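Local atomic coordinates of UDP-4-amino-4,6-dideoxy-N-acetyl-beta-L-altrosamine transaminase (PDB entry 2FNU), a protein that transfers an amino group, with pyridoxal phosphate as cofactor, to a UDP-linked 4-keto sugar in the biosynthesis of pseudaminic acid, the sugar that modifies flagellin in Helicobacter pylori. Residues Gly160-Gln164 against Asn165-Gly169; Thr271-His274 against Pro275-Lys278; Gln359-Ala362 against His363-Lys367. All coordinates share one frame; numbering follows the deposited sequence.

Contact 1: residues Gly160-Gln164 against Asn165-Gly169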
# COMPACT_ATOMS: atom_id res chain seq x y z
N GLY B 160 -20.49 -9.34 -2.96
CA GLY B 160 -21.49 -10.39 -3.11
C GLY B 160 -22.85 -10.03 -2.54
O GLY B 160 -23.85 -10.68 -2.84
N SER B 161 -22.90 -8.99 -1.70
CA SER B 161 -24.19 -8.51 -1.19
C SER B 161 -25.04 -7.92 -2.30
O SER B 161 -24.50 -7.46 -3.31
CB SER B 161 -23.98 -7.45 -0.10
OG SER B 161 -23.25 -8.01 0.99
N GLU B 162 -26.36 -7.93 -2.07
CA GLU B 162 -27.34 -7.45 -3.06
C GLU B 162 -28.30 -6.41 -2.50
O GLU B 162 -28.54 -6.32 -1.28
CB GLU B 162 -28.15 -8.63 -3.62
CG GLU B 162 -27.26 -9.60 -4.40
CD GLU B 162 -28.01 -10.81 -4.97
OE1 GLU B 162 -29.26 -10.89 -4.87
OE2 GLU B 162 -27.32 -11.70 -5.50
N TYR B 163 -28.88 -5.64 -3.41
CA TYR B 163 -29.98 -4.74 -3.09
C TYR B 163 -30.95 -4.93 -4.25
O TYR B 163 -30.58 -4.77 -5.42
CB TYR B 163 -29.47 -3.31 -3.03
CG TYR B 163 -30.57 -2.28 -2.87
CD1 TYR B 163 -31.13 -1.65 -3.98
CD2 TYR B 163 -31.04 -1.93 -1.60
CE1 TYR B 163 -32.14 -0.69 -3.84
CE2 TYR B 163 -32.07 -0.97 -1.46
CZ TYR B 163 -32.59 -0.37 -2.58
OH TYR B 163 -33.58 0.59 -2.46
N GLN B 164 -32.19 -5.30 -3.91
CA GLN B 164 -33.21 -5.56 -4.93
C GLN B 164 -32.66 -6.50 -6.03
O GLN B 164 -32.82 -6.26 -7.23
CB GLN B 164 -33.80 -4.25 -5.46
CG GLN B 164 -34.60 -3.52 -4.37
CD GLN B 164 -35.12 -2.16 -4.81
OE1 GLN B 164 -35.02 -1.78 -5.98
NE2 GLN B 164 -35.69 -1.42 -3.86
N ASN B 165 -32.04 -7.59 -5.59
CA ASN B 165 -31.54 -8.63 -6.49
C ASN B 165 -30.42 -8.20 -7.43
O ASN B 165 -30.15 -8.86 -8.44
CB ASN B 165 -32.68 -9.27 -7.29
CG ASN B 165 -33.76 -9.80 -6.38
OD1 ASN B 165 -34.85 -9.23 -6.31
ND2 ASN B 165 -33.45 -10.83 -5.62
N LYS B 166 -29.75 -7.10 -7.08
CA LYS B 166 -28.62 -6.60 -7.86
C LYS B 166 -27.40 -6.45 -6.96
O LYS B 166 -27.49 -5.95 -5.84
CB LYS B 166 -28.98 -5.25 -8.47
CG LYS B 166 -30.11 -5.38 -9.51
CD LYS B 166 -30.70 -4.06 -9.97
CE LYS B 166 -31.45 -3.37 -8.86
NZ LYS B 166 -32.27 -2.20 -9.35
N LYS B 167 -26.24 -6.85 -7.47
CA LYS B 167 -25.04 -6.80 -6.64
C LYS B 167 -24.63 -5.39 -6.27
O LYS B 167 -24.57 -4.48 -7.12
CB LYS B 167 -23.88 -7.50 -7.34
CG LYS B 167 -24.00 -8.99 -7.28
CD LYS B 167 -22.80 -9.67 -7.86
CE LYS B 167 -22.90 -11.19 -7.69
NZ LYS B 167 -23.84 -11.79 -8.67
N VAL B 168 -24.33 -5.21 -4.99
CA VAL B 168 -23.69 -3.99 -4.51
C VAL B 168 -22.40 -3.75 -5.30
O VAL B 168 -21.66 -4.70 -5.59
CB VAL B 168 -23.38 -4.13 -3.02
CG1 VAL B 168 -22.46 -2.99 -2.53
CG2 VAL B 168 -24.71 -4.14 -2.23
N GLY B 169 -22.15 -2.49 -5.67
CA GLY B 169 -20.95 -2.14 -6.44
C GLY B 169 -21.23 -1.11 -7.52
O GLY B 169 -20.38 -0.30 -7.84
O HOH W 1 -21.79 -7.31 -4.46
O HOH W 2 -26.79 -11.06 -8.43
O HOH W 3 -30.98 -12.36 -6.22
O HOH W 4 -32.91 -0.76 -7.28

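Contact 2: residues Thr271-His274 against Pro275-Lys278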
# COMPACT_ATOMS: atom_id res chain seq x y z
N THR B 271 -30.79 -9.73 20.25
CA THR B 271 -31.48 -9.82 18.95
C THR B 271 -30.44 -9.97 17.83
O THR B 271 -29.68 -9.05 17.58
CB THR B 271 -32.31 -8.54 18.70
OG1 THR B 271 -33.24 -8.35 19.78
CG2 THR B 271 -33.07 -8.61 17.37
N PRO B 272 -30.43 -11.13 17.13
CA PRO B 272 -29.56 -11.23 15.97
C PRO B 272 -30.12 -10.36 14.84
O PRO B 272 -31.34 -10.24 14.66
CB PRO B 272 -29.65 -12.70 15.56
CG PRO B 272 -30.35 -13.39 16.70
CD PRO B 272 -31.20 -12.37 17.35
N LEU B 273 -29.22 -9.77 14.05
CA LEU B 273 -29.66 -8.96 12.91
C LEU B 273 -29.97 -9.81 11.68
O LEU B 273 -30.75 -9.40 10.82
CB LEU B 273 -28.59 -7.92 12.55
CG LEU B 273 -28.37 -6.79 13.56
CD1 LEU B 273 -27.34 -5.80 13.01
CD2 LEU B 273 -29.68 -6.06 13.87
N HIS B 274 -29.37 -11.00 11.59
CA HIS B 274 -29.48 -11.79 10.35
C HIS B 274 -30.91 -12.13 9.88
O HIS B 274 -31.19 -12.07 8.68
CB HIS B 274 -28.55 -13.01 10.39
CG HIS B 274 -28.64 -13.89 9.18
ND1 HIS B 274 -27.90 -13.68 8.03
CD2 HIS B 274 -29.40 -14.98 8.94
CE1 HIS B 274 -28.21 -14.61 7.14
NE2 HIS B 274 -29.11 -15.41 7.67
N PRO B 275 -31.81 -12.49 10.81
CA PRO B 275 -33.19 -12.78 10.37
C PRO B 275 -33.93 -11.62 9.71
O PRO B 275 -34.99 -11.85 9.10
CB PRO B 275 -33.90 -13.20 11.66
CG PRO B 275 -32.80 -13.73 12.53
CD PRO B 275 -31.66 -12.77 12.26
N LEU B 276 -33.41 -10.40 9.85
CA LEU B 276 -34.10 -9.22 9.33
C LEU B 276 -33.71 -8.87 7.89
O LEU B 276 -34.26 -7.92 7.31
CB LEU B 276 -33.86 -8.03 10.25
CG LEU B 276 -34.21 -8.31 11.72
CD1 LEU B 276 -33.79 -7.11 12.58
CD2 LEU B 276 -35.70 -8.67 11.93
N LEU B 277 -32.77 -9.61 7.31
CA LEU B 277 -32.30 -9.31 5.95
C LEU B 277 -33.43 -9.45 4.94
O LEU B 277 -34.24 -10.38 5.03
CB LEU B 277 -31.17 -10.24 5.55
CG LEU B 277 -29.81 -10.08 6.24
CD1 LEU B 277 -28.90 -11.19 5.75
CD2 LEU B 277 -29.21 -8.73 5.92
N LYS B 278 -33.44 -8.56 3.95
CA LYS B 278 -34.41 -8.61 2.84
C LYS B 278 -33.73 -8.91 1.51
O LYS B 278 -34.41 -9.16 0.52
CB LYS B 278 -35.18 -7.29 2.76
CG LYS B 278 -36.12 -7.08 3.95
CD LYS B 278 -36.83 -5.74 3.88
CE LYS B 278 -37.79 -5.57 5.05
NZ LYS B 278 -38.42 -4.22 5.07

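Contact 3: residues Gln359-Ala362 against His363-Lys367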
# COMPACT_ATOMS: atom_id res chain seq x y z
N GLN B 359 -22.96 -24.76 16.18
CA GLN B 359 -23.86 -25.24 17.24
C GLN B 359 -23.19 -25.11 18.60
O GLN B 359 -23.83 -24.70 19.56
CB GLN B 359 -24.25 -26.70 16.99
CG GLN B 359 -25.11 -26.83 15.74
CD GLN B 359 -25.14 -28.25 15.17
OE1 GLN B 359 -24.21 -29.05 15.38
NE2 GLN B 359 -26.19 -28.56 14.42
N ASN B 360 -21.89 -25.42 18.68
CA ASN B 360 -21.19 -25.30 19.95
C ASN B 360 -21.02 -23.86 20.41
O ASN B 360 -21.25 -23.54 21.58
CB ASN B 360 -19.86 -26.04 19.93
CG ASN B 360 -20.04 -27.50 20.31
OD1 ASN B 360 -19.80 -27.89 21.46
ND2 ASN B 360 -20.53 -28.30 19.36
N ILE B 361 -20.64 -23.00 19.48
CA ILE B 361 -20.50 -21.58 19.83
C ILE B 361 -21.84 -21.00 20.27
O ILE B 361 -21.92 -20.30 21.28
CB ILE B 361 -19.94 -20.78 18.63
CG1 ILE B 361 -18.50 -21.20 18.33
CG2 ILE B 361 -20.02 -19.27 18.88
CD1 ILE B 361 -18.04 -20.88 16.93
N ALA B 362 -22.89 -21.27 19.50
CA ALA B 362 -24.19 -20.69 19.79
C ALA B 362 -24.70 -21.11 21.17
O ALA B 362 -25.17 -20.27 21.94
CB ALA B 362 -25.18 -21.09 18.70
N HIS B 363 -24.58 -22.39 21.49
CA HIS B 363 -25.01 -22.85 22.80
C HIS B 363 -24.15 -22.24 23.93
O HIS B 363 -24.68 -21.86 24.97
CB HIS B 363 -25.10 -24.39 22.82
CG HIS B 363 -26.32 -24.93 22.14
ND1 HIS B 363 -27.57 -24.88 22.72
CD2 HIS B 363 -26.49 -25.52 20.93
CE1 HIS B 363 -28.46 -25.43 21.90
NE2 HIS B 363 -27.83 -25.83 20.81
N SER B 364 -22.85 -22.07 23.68
CA SER B 364 -21.94 -21.40 24.63
C SER B 364 -22.27 -19.92 24.83
O SER B 364 -22.20 -19.42 25.96
CB SER B 364 -20.49 -21.54 24.18
OG SER B 364 -20.09 -22.91 24.23
N VAL B 365 -22.64 -19.22 23.76
CA VAL B 365 -23.07 -17.81 23.87
C VAL B 365 -24.28 -17.72 24.78
O VAL B 365 -24.32 -16.87 25.67
CB VAL B 365 -23.39 -17.19 22.47
CG1 VAL B 365 -24.09 -15.84 22.57
CG2 VAL B 365 -22.12 -17.06 21.67
N LEU B 366 -25.26 -18.61 24.58
CA LEU B 366 -26.44 -18.59 25.43
C LEU B 366 -26.08 -18.84 26.89
O LEU B 366 -26.60 -18.14 27.77
CB LEU B 366 -27.51 -19.59 24.94
CG LEU B 366 -28.14 -19.23 23.60
CD1 LEU B 366 -29.02 -20.40 23.13
CD2 LEU B 366 -28.94 -17.93 23.65
N LYS B 367 -25.19 -19.80 27.13
CA LYS B 367 -24.78 -20.13 28.50
C LYS B 367 -24.10 -18.95 29.15
O LYS B 367 -24.28 -18.71 30.33
CB LYS B 367 -23.85 -21.35 28.54
CG LYS B 367 -24.55 -22.67 28.19
CD LYS B 367 -25.76 -22.94 29.08
CE LYS B 367 -26.46 -24.24 28.68
NZ LYS B 367 -27.87 -24.28 29.16

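Contact 1: residues Gly160-Gln164 against Asn165-Gly169
Glu162 lies alongside Lys166 and ends near Asn165 and Lys167. Its CB rests 3.5 Å from Lys166 O, and CG stays near the same carbonyl group. Beyond CG the chain is extended (chi2 179°), which carries the carboxylate out to Asn165, where OE1 comes 3.6 Å from its CA. Each oxygen accepts a hydrogen bond from its own water: the one at OE1 also accepts from Asn165 ND2, the one at OE2 from Lys167 NZ. The carboxylate and the ammonium group of Lys167, 4.7 Å apart from Glu162 OE2 to Lys167 NZ, thus meet through water, and Lys167 also makes a cation-pi contact with Phe44. This is a two-residue beta hairpin closed by a type I' turn from Tyr163 to Lys166, with Gln164 and Asn165 at its corners. Tyr163 N donates to Lys166 O at 2.8 Å, and Lys166 N returns a bond to Tyr163 O. At the turn, Asp279 accepts from the backbone N of both Gln164 and Asn165. At the open end Val168 N donates to Ser161 O (2.8 Å), and a water held by Gly160 N donates to Ser161 O and Val168 O.

Contact 2: residues Thr271-His274 against Pro275-Lys278
The imidazole of His274 is met obliquely by CD1 of Leu277. This methyl lies 3.5 Å from His274 ND1 and a little farther from CE1, touching one side of the five-membered ring. CG anti to the backbone N (chi1 178°) swings the imidazole back beside its own carbonyl carbon, within reach of the leucine three residues on. NE2 makes a weak hydrogen bond with Glu254, and the ring packs on Ala257 and Leu258 of helix 246-264 and on Tyr286 of the neighbouring strand. The puckered ring of Pro275 sets CD 3.9 Å from Pro272 CB, so two proline rings touch across the bend.

Here strand 270-272, at the border of a three-stranded antiparallel sheet, gives way to a short 3-10 turn. Two successive i to i+3 bonds define it: Leu276 N donates to Leu273 O at 3.0 Å, and Leu277 N to His274 O at 3.2 Å. The second is nearly straight, with 170° at the hydrogen. Pro275 has no N-H to give, which suits its place in the first turn. Leu276 CB packs 3.4 Å from Leu273 O, and its CD1 approaches Leu273 CD2 more loosely, at 4.4 Å. Leu273 itself also lies against Pro287 and Leu289 of strand 286-290, while the side chain of Leu277 also meets Lys133.

Contact 3: residues Gln359-Ala362 against His363-Lys367
Ser364 bends its hydroxyl back onto the preceding helical turn: OG stands anti to its own carbonyl carbon (chi1 -65°) and donates to Asn360 O at 3.0 Å. The same oxygen accepts from Ser364 N, and the two donors come from opposite faces of the carbonyl plane, so one residue grips this acceptor twice. Asn360 likewise reaches back one turn, ND2 donating to Glu356 O. His363 has CG beside its backbone N (chi1 -77°), which lays the imidazole back along the helix, with Gln359 O at the ring edge near its plane, 3.1 Å from CD2. That carbonyl oxygen also accepts from His363 N. On the buried side Ile361 CG2 meets Val365 CG2 at 4.1 Å, the two branched chains crossing at a slant; Val365 CG2, also beside its backbone N, comes 3.3 Å from Ile361 O. Both residues pack on Ile310, and Ala362 faces Tyr260, Ile263 and Phe264 of helix 246-264. The i to i+4 bonds mark an alpha-helix, and buried Ile361, Ala362 and Val365 against exposed Asn360, His363 and Lys367 make it amphipathic: helix 355-370, the last of the chain, packed on helix 246-264 and strands 270-272 and 310-311.

The three contacts follow one another along the chain. Contacts 1 and 2 have centres about 17 Å apart and nearest atoms about 6 Å apart, without touching; Asp279 and Lys280, just past contact 2, bond to the backbone of the hairpin in contact 1. Contacts 2 and 3, centres about 18 Å apart, share two elements: helix 246-264 packs on His274 and on Ala362, and strand 270-272, whose end opens contact 2, touches Val365 and Leu366 through Phe270. In contact 1 the Val168 side chain is about 11 Å from the bound PMP; the Leu273 side chain is about 10 Å from that of substrate-binding His315, and that of Ile361 about 9 Å from that of Tyr6.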